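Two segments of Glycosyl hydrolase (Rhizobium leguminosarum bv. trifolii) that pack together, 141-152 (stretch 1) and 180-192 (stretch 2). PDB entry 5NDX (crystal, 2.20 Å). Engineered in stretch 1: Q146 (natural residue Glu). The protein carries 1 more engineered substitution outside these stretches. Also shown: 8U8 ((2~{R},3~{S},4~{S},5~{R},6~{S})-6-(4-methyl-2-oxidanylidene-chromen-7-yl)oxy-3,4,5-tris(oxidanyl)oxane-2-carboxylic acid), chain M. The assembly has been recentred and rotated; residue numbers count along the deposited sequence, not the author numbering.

Stretch 1, residues 141-152: FETTNQADSGWW
Stretch 2 (180-192) GGPGTARTLSPIF

Stretch 1 enters as a strand through F141 and E142 and later runs as loop; stretch 2 enters as a strand at G180, passes through a type II turn from R186 to S189, and begins a helix at P190. The strands run parallel, with E142 bridged to G180 (CA to CA 5.0 Å). T143 N donates to G180 O at 3.0 Å, while G180 N makes a weak bond to F141 O at 3.2 Å. Beyond the bridge T143 lies beside G181 and Q146 beside T184, CA to CA 5.1 and 4.3 Å. The peptide before P182 is cis, and G183 follows with phi/psi 57/43, a conformation that favours glycine. Glycine also suits G181, where an ideal CB would clash with T143 CG2. Q146 has a positive phi too (42/-104), its N 3.0 Å from G183 O.

D148 (phi/psi -113/55, chi1 p) is the polar hub. Its carboxylate gathers donors from before the turn, from its first residue and from its last: OD1 accepts from A185 N at 3.0 Å, and OD2 from R186 N at 3.1 Å and S189 OG at 2.8 Å. S189, chi1 p, is the helix N-cap, its OG also accepting a weak bond from F192 N at 3.4 Å. R186 (m, t, m) curls its guanidinium back, giving a weak bond from NH2 to D148 O at 2.8 Å and a long salt bridge between NE and D148 OD2 at 3.8 Å.

Apolar contacts flank this hub. I191 (m, m) places CG2 4.2 Å from A147 CB and CD1 4.5 Å from W151 CD1. The small A185 brings CB within 3.5 Å of Q146 CG and 3.4 Å of 8U8 C10. Engineered Q146, chi1 -92°, donates from NE2 to 8U8 O3 at 3.1 Å; N145, chi1 t, donates from ND2 to the same O3 at 3.0 Å.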

# COMPACT_ATOMS: atom_id res chain seq x y z
N PHE A 141 -9.26 0.70 15.04
CA PHE A 141 -10.32 -0.29 15.06
C PHE A 141 -11.49 0.25 14.30
O PHE A 141 -11.77 1.44 14.38
CB PHE A 141 -10.75 -0.62 16.49
CG PHE A 141 -9.68 -1.30 17.25
CD1 PHE A 141 -9.58 -2.69 17.20
CD2 PHE A 141 -8.72 -0.57 17.92
CE1 PHE A 141 -8.55 -3.35 17.88
CE2 PHE A 141 -7.68 -1.21 18.57
CZ PHE A 141 -7.61 -2.60 18.55
N GLU A 142 -12.16 -0.63 13.57
CA GLU A 142 -13.26 -0.26 12.69
C GLU A 142 -14.42 -1.21 12.84
O GLU A 142 -14.23 -2.40 13.14
CB GLU A 142 -12.83 -0.36 11.20
CG GLU A 142 -13.65 0.54 10.32
CD GLU A 142 -13.30 0.45 8.85
OE1 GLU A 142 -12.69 -0.54 8.46
OE2 GLU A 142 -13.66 1.36 8.09
N THR A 143 -15.60 -0.71 12.56
CA THR A 143 -16.77 -1.58 12.39
C THR A 143 -16.59 -2.55 11.23
O THR A 143 -15.81 -2.34 10.28
CB THR A 143 -18.02 -0.82 11.96
OG1 THR A 143 -17.71 -0.13 10.73
CG2 THR A 143 -18.48 0.11 13.01
N THR A 144 -17.40 -3.59 11.34
CA THR A 144 -17.49 -4.71 10.44
C THR A 144 -17.86 -4.12 9.12
O THR A 144 -18.68 -3.19 9.01
CB THR A 144 -18.58 -5.76 10.91
OG1 THR A 144 -18.28 -7.08 10.44
CG2 THR A 144 -20.00 -5.36 10.47
N ASN A 145 -17.27 -4.75 8.13
CA ASN A 145 -17.28 -4.25 6.79
C ASN A 145 -18.72 -4.19 6.24
O ASN A 145 -19.65 -4.91 6.71
CB ASN A 145 -16.40 -5.14 5.91
CG ASN A 145 -16.23 -4.59 4.51
OD1 ASN A 145 -15.78 -3.43 4.33
ND2 ASN A 145 -16.63 -5.39 3.50
N GLN A 146 -18.88 -3.29 5.26
CA GLN A 146 -20.15 -2.97 4.69
C GLN A 146 -21.11 -2.89 5.86
O GLN A 146 -21.00 -1.98 6.69
CB GLN A 146 -20.55 -4.01 3.61
CG GLN A 146 -20.14 -3.64 2.19
CD GLN A 146 -18.97 -4.45 1.63
OE1 GLN A 146 -18.99 -5.68 1.64
NE2 GLN A 146 -17.96 -3.75 1.12
N ALA A 147 -21.92 -3.93 6.01
CA ALA A 147 -23.20 -3.84 6.69
C ALA A 147 -24.37 -3.28 5.82
O ALA A 147 -25.54 -3.48 6.16
CB ALA A 147 -23.10 -3.15 8.04
N ASP A 148 -24.07 -2.63 4.70
CA ASP A 148 -25.07 -2.24 3.70
C ASP A 148 -24.83 -3.05 2.41
O ASP A 148 -24.64 -2.48 1.34
CB ASP A 148 -25.03 -0.71 3.49
CG ASP A 148 -23.81 -0.28 2.83
OD1 ASP A 148 -22.78 -0.94 2.94
OD2 ASP A 148 -23.85 0.75 2.22
N SER A 149 -24.81 -4.38 2.56
CA SER A 149 -24.75 -5.35 1.45
C SER A 149 -25.35 -6.72 1.90
O SER A 149 -26.54 -6.97 1.68
CB SER A 149 -23.32 -5.48 0.91
OG SER A 149 -22.95 -4.30 0.22
N GLY A 150 -24.55 -7.57 2.56
CA GLY A 150 -25.02 -8.84 3.14
C GLY A 150 -24.79 -8.88 4.64
O GLY A 150 -24.22 -9.84 5.13
N TRP A 151 -25.21 -7.83 5.36
CA TRP A 151 -25.13 -7.75 6.85
C TRP A 151 -26.15 -8.72 7.42
O TRP A 151 -27.31 -8.34 7.64
CB TRP A 151 -25.37 -6.31 7.35
CG TRP A 151 -25.72 -5.98 8.83
CD1 TRP A 151 -26.86 -5.37 9.25
CD2 TRP A 151 -24.91 -6.17 10.02
NE1 TRP A 151 -26.84 -5.19 10.62
CE2 TRP A 151 -25.66 -5.68 11.12
CE3 TRP A 151 -23.64 -6.72 10.28
CZ2 TRP A 151 -25.19 -5.73 12.46
CZ3 TRP A 151 -23.17 -6.77 11.63
CH2 TRP A 151 -23.95 -6.27 12.68
N TRP A 152 -25.66 -9.95 7.65
CA TRP A 152 -26.43 -11.20 7.93
C TRP A 152 -27.95 -11.05 8.00
O TRP A 152 -28.67 -11.66 7.22
CB TRP A 152 -25.88 -11.92 9.19
CG TRP A 152 -25.18 -13.25 8.94
CD1 TRP A 152 -25.64 -14.30 8.18
CD2 TRP A 152 -23.92 -13.69 9.49
NE1 TRP A 152 -24.73 -15.34 8.20
CE2 TRP A 152 -23.67 -14.99 9.00
CE3 TRP A 152 -22.96 -13.09 10.34
CZ2 TRP A 152 -22.52 -15.72 9.33
CZ3 TRP A 152 -21.82 -13.81 10.67
CH2 TRP A 152 -21.61 -15.12 10.17
N GLY A 180 -14.00 3.65 14.78
CA GLY A 180 -14.73 4.35 13.74
C GLY A 180 -15.48 3.43 12.83
O GLY A 180 -15.48 2.21 13.02
N GLY A 181 -16.14 4.03 11.86
CA GLY A 181 -17.01 3.30 10.98
C GLY A 181 -17.84 4.26 10.16
O GLY A 181 -17.57 5.46 10.16
N PRO A 182 -18.84 3.76 9.46
CA PRO A 182 -19.26 2.35 9.40
C PRO A 182 -18.60 1.48 8.32
O PRO A 182 -18.93 0.29 8.23
CB PRO A 182 -20.75 2.47 9.08
CG PRO A 182 -20.88 3.78 8.34
CD PRO A 182 -19.73 4.66 8.72
N GLY A 183 -17.68 2.01 7.53
CA GLY A 183 -17.13 1.24 6.41
C GLY A 183 -18.17 0.75 5.40
O GLY A 183 -18.13 -0.41 4.95
N THR A 184 -19.10 1.63 5.06
CA THR A 184 -20.20 1.32 4.16
C THR A 184 -19.79 1.42 2.68
O THR A 184 -18.93 2.24 2.32
CB THR A 184 -21.43 2.23 4.43
OG1 THR A 184 -21.00 3.56 4.74
CG2 THR A 184 -22.23 1.67 5.62
N ALA A 185 -20.43 0.60 1.85
CA ALA A 185 -20.08 0.49 0.44
C ALA A 185 -20.85 1.46 -0.47
O ALA A 185 -20.36 1.81 -1.53
CB ALA A 185 -20.30 -0.93 -0.05
N ARG A 186 -22.04 1.85 -0.07
CA ARG A 186 -22.87 2.70 -0.89
C ARG A 186 -23.07 4.06 -0.28
O ARG A 186 -23.35 4.20 0.92
CB ARG A 186 -24.22 2.01 -1.14
CG ARG A 186 -24.03 0.82 -2.08
CD ARG A 186 -25.29 -0.03 -2.20
NE ARG A 186 -25.68 -0.47 -0.88
CZ ARG A 186 -26.86 -1.00 -0.55
NH1 ARG A 186 -27.81 -1.20 -1.47
NH2 ARG A 186 -27.09 -1.35 0.72
N THR A 187 -22.93 5.08 -1.12
CA THR A 187 -22.93 6.45 -0.70
C THR A 187 -24.26 6.80 0.01
O THR A 187 -25.35 6.60 -0.55
CB THR A 187 -22.70 7.33 -1.91
OG1 THR A 187 -21.52 6.86 -2.60
CG2 THR A 187 -22.53 8.79 -1.53
N LEU A 188 -24.14 7.24 1.25
CA LEU A 188 -25.28 7.65 2.05
C LEU A 188 -26.33 6.55 2.21
O LEU A 188 -27.52 6.83 2.29
CB LEU A 188 -25.91 8.94 1.49
CG LEU A 188 -25.03 10.20 1.55
CD1 LEU A 188 -25.77 11.43 1.03
CD2 LEU A 188 -24.52 10.47 2.95
N SER A 189 -25.88 5.31 2.34
CA SER A 189 -26.79 4.20 2.60
C SER A 189 -27.53 4.34 3.94
O SER A 189 -27.15 5.18 4.79
CB SER A 189 -26.02 2.88 2.59
OG SER A 189 -25.13 2.82 3.69
N PRO A 190 -28.60 3.52 4.14
CA PRO A 190 -29.35 3.54 5.37
C PRO A 190 -28.51 3.29 6.61
O PRO A 190 -28.63 4.04 7.58
CB PRO A 190 -30.37 2.41 5.17
CG PRO A 190 -30.70 2.52 3.73
CD PRO A 190 -29.34 2.78 3.09
N ILE A 191 -27.66 2.26 6.57
CA ILE A 191 -26.73 1.99 7.63
C ILE A 191 -25.85 3.21 7.94
O ILE A 191 -25.61 3.52 9.09
CB ILE A 191 -25.82 0.79 7.30
CG1 ILE A 191 -26.61 -0.52 7.44
CG2 ILE A 191 -24.64 0.72 8.28
CD1 ILE A 191 -26.90 -0.92 8.91
N PHE A 192 -25.34 3.88 6.91
CA PHE A 192 -24.46 5.01 7.12
C PHE A 192 -25.23 6.10 7.84
O PHE A 192 -24.79 6.57 8.86
CB PHE A 192 -23.85 5.53 5.82
CG PHE A 192 -23.06 6.79 6.01
CD1 PHE A 192 -23.67 8.05 5.93
CD2 PHE A 192 -21.69 6.73 6.24
CE1 PHE A 192 -22.94 9.23 6.13
CE2 PHE A 192 -20.96 7.89 6.45
CZ PHE A 192 -21.57 9.14 6.40
C15 8U8 M . -22.25 -6.83 -2.85
C13 8U8 M . -21.85 -5.48 -2.86
C14 8U8 M . -22.82 -4.49 -3.06
C16 8U8 M . -22.47 -3.14 -3.04
O9 8U8 M . -23.38 -2.34 -3.26
O8 8U8 M . -21.17 -2.74 -2.84
C11 8U8 M . -20.21 -3.67 -2.53
C10 8U8 M . -18.92 -3.22 -2.20
C12 8U8 M . -20.53 -5.05 -2.55
C7 8U8 M . -19.52 -5.96 -2.19
C8 8U8 M . -18.24 -5.52 -1.85
C9 8U8 M . -17.92 -4.15 -1.86
O2 8U8 M . -16.69 -3.65 -1.50
C5 8U8 M . -15.42 -4.42 -1.61
O1 8U8 M . -15.35 -5.02 -2.91
C1 8U8 M . -14.45 -6.03 -3.11
C6 8U8 M . -13.97 -5.75 -4.42
O7 8U8 M . -13.56 -6.71 -5.06
O6 8U8 M . -14.01 -4.59 -4.77
C2 8U8 M . -13.17 -6.04 -2.21
O5 8U8 M . -12.26 -5.03 -2.69
C3 8U8 M . -13.50 -5.87 -0.66
O4 8U8 M . -13.19 -7.04 0.01
C4 8U8 M . -14.99 -5.47 -0.42
O3 8U8 M . -15.12 -5.00 0.98